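Local coordinates for CCHC-type domain-containing protein (Trypanosoma brucei brucei, PDB 7C45) that probably trims guide RNAs as an RNase D-type 3'-5' exoribonuclease, and binds oligouridine RNA with calcium ions at its exonuclease site, at residues S31-F45 against I57-F71. Residues are numbered along the deposited sequence; the frame is centred on the assembly and turned at random.
Sequences SLQGARSIALDIEAF and ISLVQACSDAKPVVF. With CA (calcium ion), chain E; CA (calcium ion), chain F; nucleotides of chain B.
Gln-61 and Glu-43 meet beside the two-calcium site of a DnaQ-like exonuclease fold (RNase H clan), on neighbouring antiparallel strands 37-44 and 57-64. The strand axes run at 157° to each other. After the pair Glu-43 with Leu-59 a classic beta bulge intervenes, the O of Glu-43 accepting from the N of both Ser-58 and Leu-59. Asp-41, Glu-43 and Gln-61 share one sheet face. The chain of Gln-61 bends at chi2 (95°), swinging its amide across Glu-43. Glu-43 is also bent at chi2, and the two side chains cross at about a right angle, their planes 60° apart. NE2 of Gln-61 donates to the anti lone pair of Glu-43 OE2 at 3.0 Å, and also to the backbone O of Ala-188 in helix 182-202, consistent with a second-shell residue steadying a metal ligand. That OE2 binds one calcium at 2.3 Å together with Asp-41 OD2 at 2.2 Å; Asp-191 also belongs to this site. Asp-41 OD1 reaches the second calcium, and OP1 of U10 of chain B bridges both ions. At the far end Asp-65 OD1 takes the N of Arg-36 on its syn lone pair at 2.9 Å and the N of Ser-37 from above the carboxylate plane. At the bulge, O3' of U10 of chain B donates to Glu-43 OE1 at 2.8 Å and accepts from the N of Ala-44 at 2.9 Å.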
loop_
_atom_site.group_PDB
_atom_site.type_symbol
_atom_site.label_atom_id
_atom_site.label_comp_id
_atom_site.label_asym_id
_atom_site.label_seq_id
_atom_site.Cartn_x
_atom_site.Cartn_y
_atom_site.Cartn_z
ATOM N N SER A 31 9.055 14.717 14.542
ATOM C CA SER A 31 8.205 15.097 13.410
ATOM C C SER A 31 6.981 14.202 13.308
ATOM O O SER A 31 5.841 14.678 13.242
ATOM C CB SER A 31 8.997 15.033 12.116
ATOM O OG SER A 31 8.146 15.260 11.007
ATOM N N LEU A 32 7.197 12.888 13.304
ATOM C CA LEU A 32 6.076 11.974 13.147
ATOM C C LEU A 32 5.108 12.070 14.313
ATOM O O LEU A 32 3.918 11.789 14.149
ATOM C CB LEU A 32 6.584 10.541 13.007
ATOM C CG LEU A 32 7.428 10.242 11.799
ATOM C CD1 LEU A 32 8.069 8.863 11.973
ATOM C CD2 LEU A 32 6.599 10.315 10.520
ATOM N N GLN A 33 5.594 12.479 15.491
ATOM C CA GLN A 33 4.717 12.642 16.647
ATOM C C GLN A 33 3.618 13.665 16.418
ATOM O O GLN A 33 2.570 13.597 17.071
ATOM C CB GLN A 33 5.528 13.046 17.870
ATOM C CG GLN A 33 6.126 11.862 18.548
ATOM C CD GLN A 33 6.980 12.233 19.724
ATOM O OE1 GLN A 33 7.445 13.358 19.848
ATOM N NE2 GLN A 33 7.211 11.265 20.596
ATOM N N GLY A 34 3.843 14.640 15.552
ATOM C CA GLY A 34 2.817 15.609 15.213
ATOM C C GLY A 34 1.936 15.242 14.034
ATOM O O GLY A 34 1.170 16.082 13.562
ATOM N N ALA A 35 2.024 14.018 13.527
ATOM C CA ALA A 35 1.222 13.646 12.371
ATOM C C ALA A 35 -0.167 13.166 12.779
ATOM O O ALA A 35 -0.403 12.699 13.897
ATOM C CB ALA A 35 1.901 12.535 11.568
ATOM N N ARG A 36 -1.086 13.276 11.827
ATOM C CA ARG A 36 -2.371 12.600 11.894
ATOM C C ARG A 36 -2.393 11.307 11.093
ATOM O O ARG A 36 -3.130 10.383 11.453
ATOM C CB ARG A 36 -3.485 13.521 11.372
ATOM C CG ARG A 36 -3.604 14.856 12.102
ATOM C CD ARG A 36 -3.802 14.646 13.600
ATOM N NE ARG A 36 -4.832 13.656 13.844
ATOM C CZ ARG A 36 -4.933 12.944 14.960
ATOM N NH1 ARG A 36 -5.920 12.058 15.087
ATOM N NH2 ARG A 36 -4.051 13.103 15.945
ATOM N N SER A 37 -1.627 11.242 10.002
ATOM C CA SER A 37 -1.491 10.038 9.192
ATOM C C SER A 37 -0.028 9.830 8.822
ATOM O O SER A 37 0.664 10.785 8.461
ATOM C CB SER A 37 -2.339 10.116 7.917
ATOM O OG SER A 37 -3.699 10.246 8.248
ATOM N N ILE A 38 0.437 8.581 8.911
ATOM C CA ILE A 38 1.808 8.221 8.556
ATOM C C ILE A 38 1.754 7.039 7.602
ATOM O O ILE A 38 1.306 5.961 7.989
ATOM C CB ILE A 38 2.655 7.843 9.784
ATOM C CG1 ILE A 38 2.637 8.945 10.840
ATOM C CG2 ILE A 38 4.081 7.491 9.352
ATOM C CD1 ILE A 38 3.270 8.507 12.093
ATOM N N ALA A 39 2.200 7.246 6.366
ATOM C CA ALA A 39 2.365 6.156 5.414
ATOM C C ALA A 39 3.621 5.368 5.771
ATOM O O ALA A 39 4.683 5.966 5.960
ATOM C CB ALA A 39 2.481 6.702 3.998
ATOM N N LEU A 40 3.500 4.043 5.827
ATOM C CA LEU A 40 4.608 3.171 6.208
ATOM C C LEU A 40 4.876 2.120 5.146
ATOM O O LEU A 40 3.976 1.699 4.421
ATOM C CB LEU A 40 4.346 2.467 7.515
ATOM C CG LEU A 40 4.352 3.350 8.749
ATOM C CD1 LEU A 40 3.860 2.554 9.938
ATOM C CD2 LEU A 40 5.757 3.886 9.034
ATOM N N ASP A 41 6.130 1.681 5.104
ATOM C CA ASP A 41 6.598 0.663 4.180
ATOM C C ASP A 41 7.848 0.055 4.806
ATOM O O ASP A 41 8.483 0.663 5.669
ATOM C CB ASP A 41 6.861 1.289 2.813
ATOM C CG ASP A 41 7.158 0.284 1.725
ATOM O OD1 ASP A 41 6.831 -0.893 1.860
ATOM O OD2 ASP A 41 7.713 0.719 0.712
ATOM N N ILE A 42 8.193 -1.157 4.375
ATOM C CA ILE A 42 9.397 -1.813 4.889
ATOM C C ILE A 42 10.145 -2.440 3.728
ATOM O O ILE A 42 9.537 -3.084 2.867
ATOM C CB ILE A 42 9.065 -2.886 5.950
ATOM C CG1 ILE A 42 8.370 -2.263 7.166
ATOM C CG2 ILE A 42 10.316 -3.613 6.371
ATOM C CD1 ILE A 42 7.920 -3.303 8.191
ATOM N N GLU A 43 11.472 -2.261 3.706
ATOM C CA GLU A 43 12.354 -3.044 2.843
ATOM C C GLU A 43 13.167 -4.017 3.685
ATOM O O GLU A 43 13.782 -3.623 4.678
ATOM C CB GLU A 43 13.314 -2.169 2.036
ATOM C CG GLU A 43 12.654 -1.103 1.128
ATOM C CD GLU A 43 11.515 -1.644 0.269
ATOM O OE1 GLU A 43 11.724 -2.687 -0.381
ATOM O OE2 GLU A 43 10.427 -0.992 0.209
ATOM N N ALA A 44 13.200 -5.281 3.260
ATOM C CA ALA A 44 13.858 -6.320 4.039
ATOM C C ALA A 44 14.821 -7.101 3.151
ATOM O O ALA A 44 14.711 -7.098 1.923
ATOM C CB ALA A 44 12.824 -7.259 4.684
ATOM N N PHE A 45 15.791 -7.755 3.788
ATOM C CA PHE A 45 16.672 -8.657 3.060
ATOM C C PHE A 45 15.847 -9.639 2.236
ATOM O O PHE A 45 14.938 -10.279 2.763
ATOM C CB PHE A 45 17.547 -9.460 4.026
ATOM C CG PHE A 45 18.654 -8.685 4.705
ATOM C CD1 PHE A 45 18.641 -7.313 4.813
ATOM C CD2 PHE A 45 19.723 -9.385 5.241
ATOM C CE1 PHE A 45 19.681 -6.639 5.473
ATOM C CE2 PHE A 45 20.752 -8.741 5.876
ATOM C CZ PHE A 45 20.725 -7.348 5.998
ATOM N N ILE A 57 14.789 -6.976 8.595
ATOM C CA ILE A 57 14.409 -5.610 8.246
ATOM C C ILE A 57 15.655 -4.786 7.963
ATOM O O ILE A 57 16.609 -4.785 8.746
ATOM C CB ILE A 57 13.585 -4.969 9.364
ATOM C CG1 ILE A 57 12.184 -5.583 9.416
ATOM C CG2 ILE A 57 13.508 -3.479 9.137
ATOM C CD1 ILE A 57 11.388 -5.142 10.603
ATOM N N SER A 58 15.649 -4.083 6.830
ATOM C CA SER A 58 16.738 -3.186 6.463
ATOM C C SER A 58 16.328 -1.729 6.665
ATOM O O SER A 58 16.971 -0.988 7.412
ATOM C CB SER A 58 17.149 -3.432 5.012
ATOM O OG SER A 58 18.190 -2.565 4.611
ATOM N N LEU A 59 15.250 -1.324 6.007
ATOM C CA LEU A 59 14.683 0.017 6.097
ATOM C C LEU A 59 13.234 -0.051 6.561
ATOM O O LEU A 59 12.508 -0.981 6.210
ATOM C CB LEU A 59 14.728 0.723 4.732
ATOM C CG LEU A 59 16.092 0.920 4.071
ATOM C CD1 LEU A 59 15.952 1.530 2.671
ATOM C CD2 LEU A 59 17.012 1.780 4.984
ATOM N N VAL A 60 12.817 0.925 7.369
ATOM C CA VAL A 60 11.406 1.256 7.545
ATOM C C VAL A 60 11.217 2.668 7.012
ATOM O O VAL A 60 11.991 3.562 7.361
ATOM C CB VAL A 60 10.961 1.157 9.013
ATOM C CG1 VAL A 60 9.515 1.670 9.169
ATOM C CG2 VAL A 60 11.121 -0.278 9.514
ATOM N N GLN A 61 10.256 2.849 6.109
ATOM C CA GLN A 61 10.060 4.132 5.444
ATOM C C GLN A 61 8.778 4.785 5.946
ATOM O O GLN A 61 7.799 4.100 6.222
ATOM C CB GLN A 61 10.019 3.955 3.927
ATOM C CG GLN A 61 11.259 3.228 3.404
ATOM C CD GLN A 61 11.033 1.741 3.254
ATOM O OE1 GLN A 61 11.225 0.966 4.194
ATOM N NE2 GLN A 61 10.606 1.334 2.079
ATOM N N ALA A 62 8.804 6.111 6.110
ATOM C CA ALA A 62 7.652 6.809 6.666
ATOM C C ALA A 62 7.467 8.145 5.967
ATOM O O ALA A 62 8.434 8.870 5.716
ATOM C CB ALA A 62 7.786 7.058 8.164
ATOM N N CYS A 63 6.219 8.482 5.700
ATOM C CA CYS A 63 5.902 9.778 5.111
ATOM C C CYS A 63 4.583 10.223 5.714
ATOM O O CYS A 63 3.589 9.507 5.575
ATOM C CB CYS A 63 5.816 9.669 3.597
ATOM S SG CYS A 63 5.596 11.269 2.762
ATOM N N SER A 64 4.584 11.367 6.402
ATOM C CA SER A 64 3.428 11.809 7.169
ATOM C C SER A 64 2.932 13.162 6.675
ATOM O O SER A 64 3.580 13.843 5.884
ATOM C CB SER A 64 3.752 11.893 8.662
ATOM O OG SER A 64 4.180 13.201 9.016
ATOM N N ASP A 65 1.754 13.536 7.155
ATOM C CA ASP A 65 1.216 14.859 6.862
ATOM C C ASP A 65 1.869 15.964 7.693
ATOM O O ASP A 65 1.509 17.127 7.523
ATOM C CB ASP A 65 -0.302 14.859 7.072
ATOM C CG ASP A 65 -0.691 14.533 8.505
ATOM O OD1 ASP A 65 0.053 13.818 9.184
ATOM O OD2 ASP A 65 -1.744 15.015 8.964
ATOM N N ALA A 66 2.824 15.645 8.572
ATOM C CA ALA A 66 3.465 16.660 9.409
ATOM C C ALA A 66 4.696 17.298 8.764
ATOM O O ALA A 66 5.216 18.284 9.305
ATOM C CB ALA A 66 3.871 16.050 10.770
ATOM N N LYS A 67 5.172 16.779 7.620
ATOM C CA LYS A 67 6.413 17.300 7.073
ATOM C C LYS A 67 6.618 16.778 5.657
ATOM O O LYS A 67 6.343 15.602 5.388
ATOM C CB LYS A 67 7.582 16.928 7.989
ATOM C CG LYS A 67 8.894 17.553 7.593
ATOM C CD LYS A 67 10.040 17.076 8.441
ATOM C CE LYS A 67 11.053 18.185 8.630
ATOM N NZ LYS A 67 10.397 19.463 9.048
ATOM N N PRO A 68 7.072 17.610 4.723
ATOM C CA PRO A 68 7.218 17.193 3.313
ATOM C C PRO A 68 8.524 16.463 3.059
ATOM O O PRO A 68 9.387 16.919 2.297
ATOM C CB PRO A 68 7.170 18.541 2.574
ATOM C CG PRO A 68 7.802 19.474 3.533
ATOM C CD PRO A 68 7.299 19.059 4.879
ATOM N N VAL A 69 8.675 15.298 3.695
ATOM C CA VAL A 69 9.899 14.515 3.604
ATOM C C VAL A 69 9.523 13.042 3.703
ATOM O O VAL A 69 8.509 12.689 4.306
ATOM C CB VAL A 69 10.913 14.889 4.723
ATOM C CG1 VAL A 69 10.460 14.363 6.059
ATOM C CG2 VAL A 69 12.313 14.374 4.412
ATOM N N VAL A 70 10.364 12.183 3.144
ATOM C CA VAL A 70 10.265 10.737 3.348
ATOM C C VAL A 70 11.413 10.325 4.261
ATOM O O VAL A 70 12.583 10.530 3.916
ATOM C CB VAL A 70 10.325 9.974 2.014
ATOM C CG1 VAL A 70 10.385 8.454 2.251
ATOM C CG2 VAL A 70 9.146 10.366 1.135
ATOM N N PHE A 71 11.092 9.801 5.436
ATOM C CA PHE A 71 12.149 9.326 6.328
ATOM C C PHE A 71 12.497 7.902 5.931
ATOM O O PHE A 71 11.603 7.067 5.804
ATOM C CB PHE A 71 11.710 9.364 7.787
ATOM C CG PHE A 71 11.520 10.764 8.351
ATOM C CD1 PHE A 71 12.577 11.650 8.404
ATOM C CD2 PHE A 71 10.282 11.145 8.881
ATOM C CE1 PHE A 71 12.408 12.913 8.946
ATOM C CE2 PHE A 71 10.093 12.407 9.418
ATOM C CZ PHE A 71 11.155 13.289 9.464
HETATM CA CA CA E . 8.424 -0.660 -0.841
HETATM CA CA CA F . 5.683 -2.773 0.918
ATOM P P U B 10 7.177 -4.001 -1.292
ATOM O OP1 U B 10 7.525 -2.691 -0.710
ATOM O OP2 U B 10 7.011 -4.157 -2.768
ATOM O "O5'" U B 10 8.248 -5.085 -0.813
ATOM C "C5'" U B 10 8.781 -5.027 0.500
ATOM C "C4'" U B 10 9.741 -6.156 0.762
ATOM O "O4'" U B 10 9.129 -7.396 0.357
ATOM C "C3'" U B 10 11.043 -6.121 -0.020
ATOM O "O3'" U B 10 12.009 -5.284 0.575
ATOM C "C2'" U B 10 11.466 -7.580 -0.030
ATOM O "O2'" U B 10 12.074 -7.911 1.211
ATOM C "C1'" U B 10 10.114 -8.286 -0.115
ATOM N N1 U B 10 9.766 -8.676 -1.494
ATOM C C2 U B 10 10.348 -9.838 -1.948
ATOM O O2 U B 10 11.116 -10.488 -1.255
ATOM N N3 U B 10 9.999 -10.184 -3.229
ATOM C C4 U B 10 9.138 -9.498 -4.063
ATOM O O4 U B 10 8.927 -9.939 -5.188
ATOM C C5 U B 10 8.566 -8.307 -3.511
ATOM C C6 U B 10 8.891 -7.944 -2.266
HETATM O O HOH W 1 6.783 13.527 9.355
HETATM O O HOH W 2 6.830 -3.868 2.693
HETATM O O HOH W 3 9.274 1.723 -2.187
HETATM O O HOH W 4 9.610 -1.143 -2.971
HETATM O O HOH W 5 3.802 -1.741 -0.244
HETATM O O HOH W 6 3.759 -3.095 2.444
#